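Local coordinates for protein putative DsbA oxidoreductase SCO1869 (Streptomyces coelicolor A3, PDB 3GL5) that is probably a thiol-disulfide oxidoreductase of the DsbA family, with a thioredoxin-type fold and an inserted helical domain, although its substrates are not established, at residues A[103-108]-A[162-167]; A[137-142]-A[154-159]. All blocks are in the same frame, centred on the assembly; numbering follows the deposited sequence.

Contact 1: A[103-108]-A[162-167]; sequences LHRLLH and PAAYAD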
# COMPACT_ATOMS: atom_id res chain seq x y z
N LEU A 103 -10.62 10.27 13.55
CA LEU A 103 -9.18 10.22 13.54
C LEU A 103 -8.71 9.21 12.49
O LEU A 103 -7.82 9.48 11.71
CB LEU A 103 -8.65 9.85 14.93
CG LEU A 103 -8.53 10.96 15.98
CD1 LEU A 103 -9.90 11.47 16.41
CD2 LEU A 103 -7.81 10.43 17.18
N HIS A 104 -9.34 8.05 12.47
CA HIS A 104 -8.96 7.04 11.51
C HIS A 104 -9.22 7.45 10.06
O HIS A 104 -8.41 7.13 9.19
CB HIS A 104 -9.59 5.68 11.85
CG HIS A 104 -8.95 5.01 13.03
ND1 HIS A 104 -7.69 4.44 12.96
CD2 HIS A 104 -9.37 4.84 14.31
CE1 HIS A 104 -7.38 3.92 14.14
NE2 HIS A 104 -8.38 4.13 14.97
N ARG A 105 -10.33 8.13 9.81
CA ARG A 105 -10.62 8.65 8.46
C ARG A 105 -9.53 9.62 8.02
O ARG A 105 -9.03 9.53 6.88
CB ARG A 105 -12.00 9.32 8.41
CG ARG A 105 -13.13 8.31 8.69
CD ARG A 105 -14.50 8.82 8.28
NE ARG A 105 -14.88 10.06 8.99
CZ ARG A 105 -14.93 11.28 8.43
NH1 ARG A 105 -14.61 11.49 7.15
NH2 ARG A 105 -15.32 12.30 9.16
N LEU A 106 -9.11 10.48 8.95
CA LEU A 106 -8.01 11.41 8.69
C LEU A 106 -6.67 10.71 8.53
O LEU A 106 -5.83 11.20 7.77
CB LEU A 106 -7.90 12.49 9.77
CG LEU A 106 -8.95 13.60 9.76
CD1 LEU A 106 -8.61 14.48 10.96
CD2 LEU A 106 -8.97 14.44 8.45
N LEU A 107 -6.46 9.58 9.23
CA LEU A 107 -5.25 8.80 8.99
C LEU A 107 -5.20 8.28 7.54
O LEU A 107 -4.12 8.15 6.97
CB LEU A 107 -5.08 7.66 9.99
CG LEU A 107 -4.70 8.13 11.41
CD1 LEU A 107 -4.97 7.03 12.46
CD2 LEU A 107 -3.21 8.54 11.48
N HIS A 108 -6.36 7.95 6.99
CA HIS A 108 -6.44 7.52 5.61
C HIS A 108 -6.23 8.67 4.63
O HIS A 108 -5.53 8.49 3.66
CB HIS A 108 -7.74 6.74 5.34
CG HIS A 108 -7.65 5.31 5.78
ND1 HIS A 108 -7.33 4.28 4.93
CD2 HIS A 108 -7.74 4.76 7.02
CE1 HIS A 108 -7.27 3.15 5.61
NE2 HIS A 108 -7.52 3.41 6.88
N PRO A 162 -18.70 12.80 6.59
CA PRO A 162 -18.61 11.49 7.27
C PRO A 162 -18.24 10.30 6.38
O PRO A 162 -17.55 9.40 6.84
CB PRO A 162 -20.01 11.28 7.87
CG PRO A 162 -20.89 12.46 7.35
CD PRO A 162 -19.93 13.53 6.95
N ALA A 163 -18.69 10.30 5.12
CA ALA A 163 -18.36 9.19 4.22
C ALA A 163 -16.92 9.22 3.72
O ALA A 163 -16.43 8.21 3.23
CB ALA A 163 -19.34 9.16 3.02
N ALA A 164 -16.26 10.39 3.81
CA ALA A 164 -14.88 10.55 3.40
C ALA A 164 -13.97 9.58 4.14
O ALA A 164 -13.72 9.77 5.34
CB ALA A 164 -14.41 11.99 3.63
N TYR A 165 -13.49 8.57 3.41
CA TYR A 165 -12.57 7.54 3.88
C TYR A 165 -13.18 6.49 4.81
O TYR A 165 -12.47 5.62 5.35
CB TYR A 165 -11.30 8.16 4.51
CG TYR A 165 -10.43 8.81 3.47
CD1 TYR A 165 -9.76 8.04 2.54
CD2 TYR A 165 -10.32 10.19 3.40
CE1 TYR A 165 -8.96 8.63 1.55
CE2 TYR A 165 -9.52 10.80 2.41
CZ TYR A 165 -8.85 10.00 1.50
OH TYR A 165 -8.08 10.57 0.49
N ALA A 166 -14.50 6.57 4.97
CA ALA A 166 -15.20 5.61 5.82
C ALA A 166 -15.03 4.16 5.31
O ALA A 166 -14.86 3.23 6.11
CB ALA A 166 -16.69 5.98 5.94
N ASP A 167 -15.09 3.99 4.00
CA ASP A 167 -15.00 2.65 3.40
C ASP A 167 -13.64 2.04 3.71
O ASP A 167 -13.53 0.83 4.05
CB ASP A 167 -15.17 2.75 1.89
CG ASP A 167 -16.63 2.90 1.44
OD1 ASP A 167 -17.59 2.80 2.26
OD2 ASP A 167 -16.83 3.08 0.21
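In this DsbA-like thioredoxin domain the turn that joins helix 152-160 to helix 166-178 is pinned to helix 101-111 by R105 and Y165, an instance of an arginine capturing main-chain carbonyls where one helix ends and the next begins. The NH1 of R105 donates to the O of A164 over 2.7 Å, nearly straight at 164°. The oxygen lies in the guanidinium plane and is met on a lone pair in its own carbonyl plane. The CD of R105 lies 3.2 Å from the O of A164, and the bend at chi3 (-60°) then turns NE aside from the line of the chain. Over one face of the guanidinium sits the O of P162, 3.2 Å above the plane and offset toward the rim; it takes no hydrogen bond from R105.

Y165, the N-cap residue of helix 166-178, packs its ring against the backbone of helix 101-111. The carbonyl carbon of H108 stands over the ring centre, and the H108 CB comes within 3.7 Å of Y165 CD1. The Y165 CB rests 3.6 Å from the R105 O. The polar ends look to other partners: Y165 OH bonds to E112, and H108 NE2 to S42.

NH1 of R105 also donates to the O of V158, and NH2 forms a salt bridge with D102. One buried guanidinium therefore serves carbonyls from both the end of a helix and the following turn, while D102 would be expected to balance its positive charge.

Contact 2: A[137-142]-A[154-159]; sequences DDERLV and EVRAVL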
# COMPACT_ATOMS: atom_id res chain seq x y z
N ASP A 137 -13.31 17.16 19.16
CA ASP A 137 -12.78 18.51 18.94
C ASP A 137 -12.11 18.62 17.55
O ASP A 137 -10.89 18.37 17.39
CB ASP A 137 -11.81 18.90 20.05
CG ASP A 137 -11.21 20.30 19.88
OD1 ASP A 137 -11.37 20.95 18.82
OD2 ASP A 137 -10.55 20.76 20.84
N ASP A 138 -12.90 19.00 16.56
CA ASP A 138 -12.46 19.02 15.18
C ASP A 138 -11.31 19.98 14.96
O ASP A 138 -10.36 19.65 14.26
CB ASP A 138 -13.64 19.37 14.27
CG ASP A 138 -14.48 18.16 13.90
OD1 ASP A 138 -14.23 17.03 14.43
OD2 ASP A 138 -15.40 18.34 13.07
N GLU A 139 -11.37 21.16 15.59
CA GLU A 139 -10.30 22.13 15.46
C GLU A 139 -8.95 21.61 16.00
O GLU A 139 -7.90 21.85 15.40
CB GLU A 139 -10.70 23.49 16.05
CG GLU A 139 -11.66 24.29 15.13
CD GLU A 139 -11.14 24.38 13.70
OE1 GLU A 139 -9.93 24.64 13.52
OE2 GLU A 139 -11.92 24.19 12.75
N ARG A 140 -8.99 20.84 17.07
CA ARG A 140 -7.79 20.12 17.54
C ARG A 140 -7.20 19.20 16.46
O ARG A 140 -6.00 19.21 16.21
CB ARG A 140 -8.07 19.31 18.80
CG ARG A 140 -6.81 18.80 19.48
CD ARG A 140 -5.92 19.98 19.75
NE ARG A 140 -4.59 19.62 20.22
CZ ARG A 140 -3.51 20.37 20.02
NH1 ARG A 140 -3.60 21.50 19.33
NH2 ARG A 140 -2.32 19.97 20.49
N LEU A 141 -8.05 18.41 15.83
CA LEU A 141 -7.59 17.53 14.76
C LEU A 141 -7.04 18.32 13.59
O LEU A 141 -6.04 17.93 13.00
CB LEU A 141 -8.71 16.59 14.29
CG LEU A 141 -9.34 15.83 15.47
CD1 LEU A 141 -10.51 14.93 15.02
CD2 LEU A 141 -8.28 15.03 16.26
N VAL A 142 -7.65 19.45 13.28
CA VAL A 142 -7.15 20.27 12.22
C VAL A 142 -5.71 20.72 12.53
O VAL A 142 -4.80 20.58 11.68
CB VAL A 142 -8.09 21.44 11.98
CG1 VAL A 142 -7.50 22.39 10.97
CG2 VAL A 142 -9.44 20.93 11.50
N GLU A 154 -8.72 21.04 3.39
CA GLU A 154 -8.88 19.67 2.97
C GLU A 154 -9.17 18.74 4.14
O GLU A 154 -10.08 17.90 4.08
CB GLU A 154 -7.53 19.33 2.37
CG GLU A 154 -7.17 17.92 2.10
CD GLU A 154 -6.29 17.87 0.87
OE1 GLU A 154 -6.62 18.57 -0.10
OE2 GLU A 154 -5.27 17.15 0.87
N VAL A 155 -8.40 18.90 5.21
CA VAL A 155 -8.56 18.08 6.39
C VAL A 155 -9.95 18.32 6.93
O VAL A 155 -10.63 17.41 7.34
CB VAL A 155 -7.44 18.40 7.40
CG1 VAL A 155 -7.88 18.12 8.83
CG2 VAL A 155 -6.20 17.60 7.04
N ARG A 156 -10.36 19.58 6.85
CA ARG A 156 -11.68 20.04 7.25
C ARG A 156 -12.80 19.47 6.40
O ARG A 156 -13.86 19.12 6.94
CB ARG A 156 -11.75 21.58 7.17
CG ARG A 156 -11.19 22.25 8.39
CD ARG A 156 -11.81 23.62 8.56
NE ARG A 156 -11.23 24.29 9.72
CZ ARG A 156 -10.06 24.92 9.71
NH1 ARG A 156 -9.34 24.98 8.60
NH2 ARG A 156 -9.61 25.50 10.81
N ALA A 157 -12.56 19.38 5.09
CA ALA A 157 -13.52 18.74 4.18
C ALA A 157 -13.71 17.27 4.57
O ALA A 157 -14.83 16.79 4.61
CB ALA A 157 -13.07 18.86 2.73
N VAL A 158 -12.63 16.56 4.86
CA VAL A 158 -12.74 15.16 5.32
C VAL A 158 -13.58 15.06 6.62
O VAL A 158 -14.47 14.23 6.75
CB VAL A 158 -11.35 14.48 5.43
CG1 VAL A 158 -11.45 13.13 6.14
CG2 VAL A 158 -10.77 14.28 4.04
N LEU A 159 -13.33 15.97 7.55
CA LEU A 159 -14.03 15.99 8.81
C LEU A 159 -15.48 16.38 8.65
O LEU A 159 -16.34 15.88 9.39
CB LEU A 159 -13.34 16.94 9.79
CG LEU A 159 -12.09 16.32 10.38
CD1 LEU A 159 -11.21 17.38 11.04
CD2 LEU A 159 -12.46 15.22 11.36
O HOH W 1 -17.08 16.46 12.00
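The guanidinium of R156 has the CG1 of V142 over one face, 3.7 Å above the plane and offset toward the rim, and the carboxylate of E139 at its edge. The two planar groups are only 21° apart, a side-on salt bridge in which NE and NH2 each take a different oxygen. It spans helices 138-147 and 152-160, a helical hairpin in the DsbA-like domain whose short segments run at 141°, roughly antiparallel but clearly splayed, with their axes 10.1 Å apart. NE of R156 reaches OE2 of E139 at 3.1 Å on the syn lone pair, close to the guanidinium plane. NH2 of R156 meets OE1 of E139 at 2.9 Å, also from the syn side but tilted from that plane, with a weak further bond to OE2. E139 starts out pointing away from the partner helix, and a bend at chi2 (-50°) brings its CD back across.

Next to the salt bridge the contact is apolar. V142 crosses R156 at about a right angle and also meets the next turn of the partner helix, its CG2 lying 4.0 Å from CD1 of L159. V155 CG1 packs against the CA of V142. L141 crosses L159 at about a right angle through its CD1 and the leucine CD2. L141 also touches L103 of helix 101-111.

At the start of helix 138-147, D137 is the N-cap, its OD1 accepting from the N of R140 from above the carboxylate plane. D138 and L159 lie alongside with their side chains running opposite ways, OD1 near CD2, and a water closes this end of the hairpin by donating to D138 OD2 at 2.7 Å and to the O of L159 at 2.8 Å.

Overall arrangement
The two contacts show how one helix can take part in two packing arrangements. Their centres lie 11 Å apart, on the same side of the chain's centre. Along the chain, helix 101-111 comes first; both segments of contact 2 follow, and the turn 162-167 comes last, leading into helix 166-178. Helix 152-160 carries one side of contact 2 and also packs against 101-111, where V155 and V158 receive L106. Contact 2 pairs two consecutive helices; contact 1 ties the turn after them to a helix much earlier in the chain. Both belong to the mainly helical region between strands 36-42 and 186-189 of the thioredoxin-type sheet.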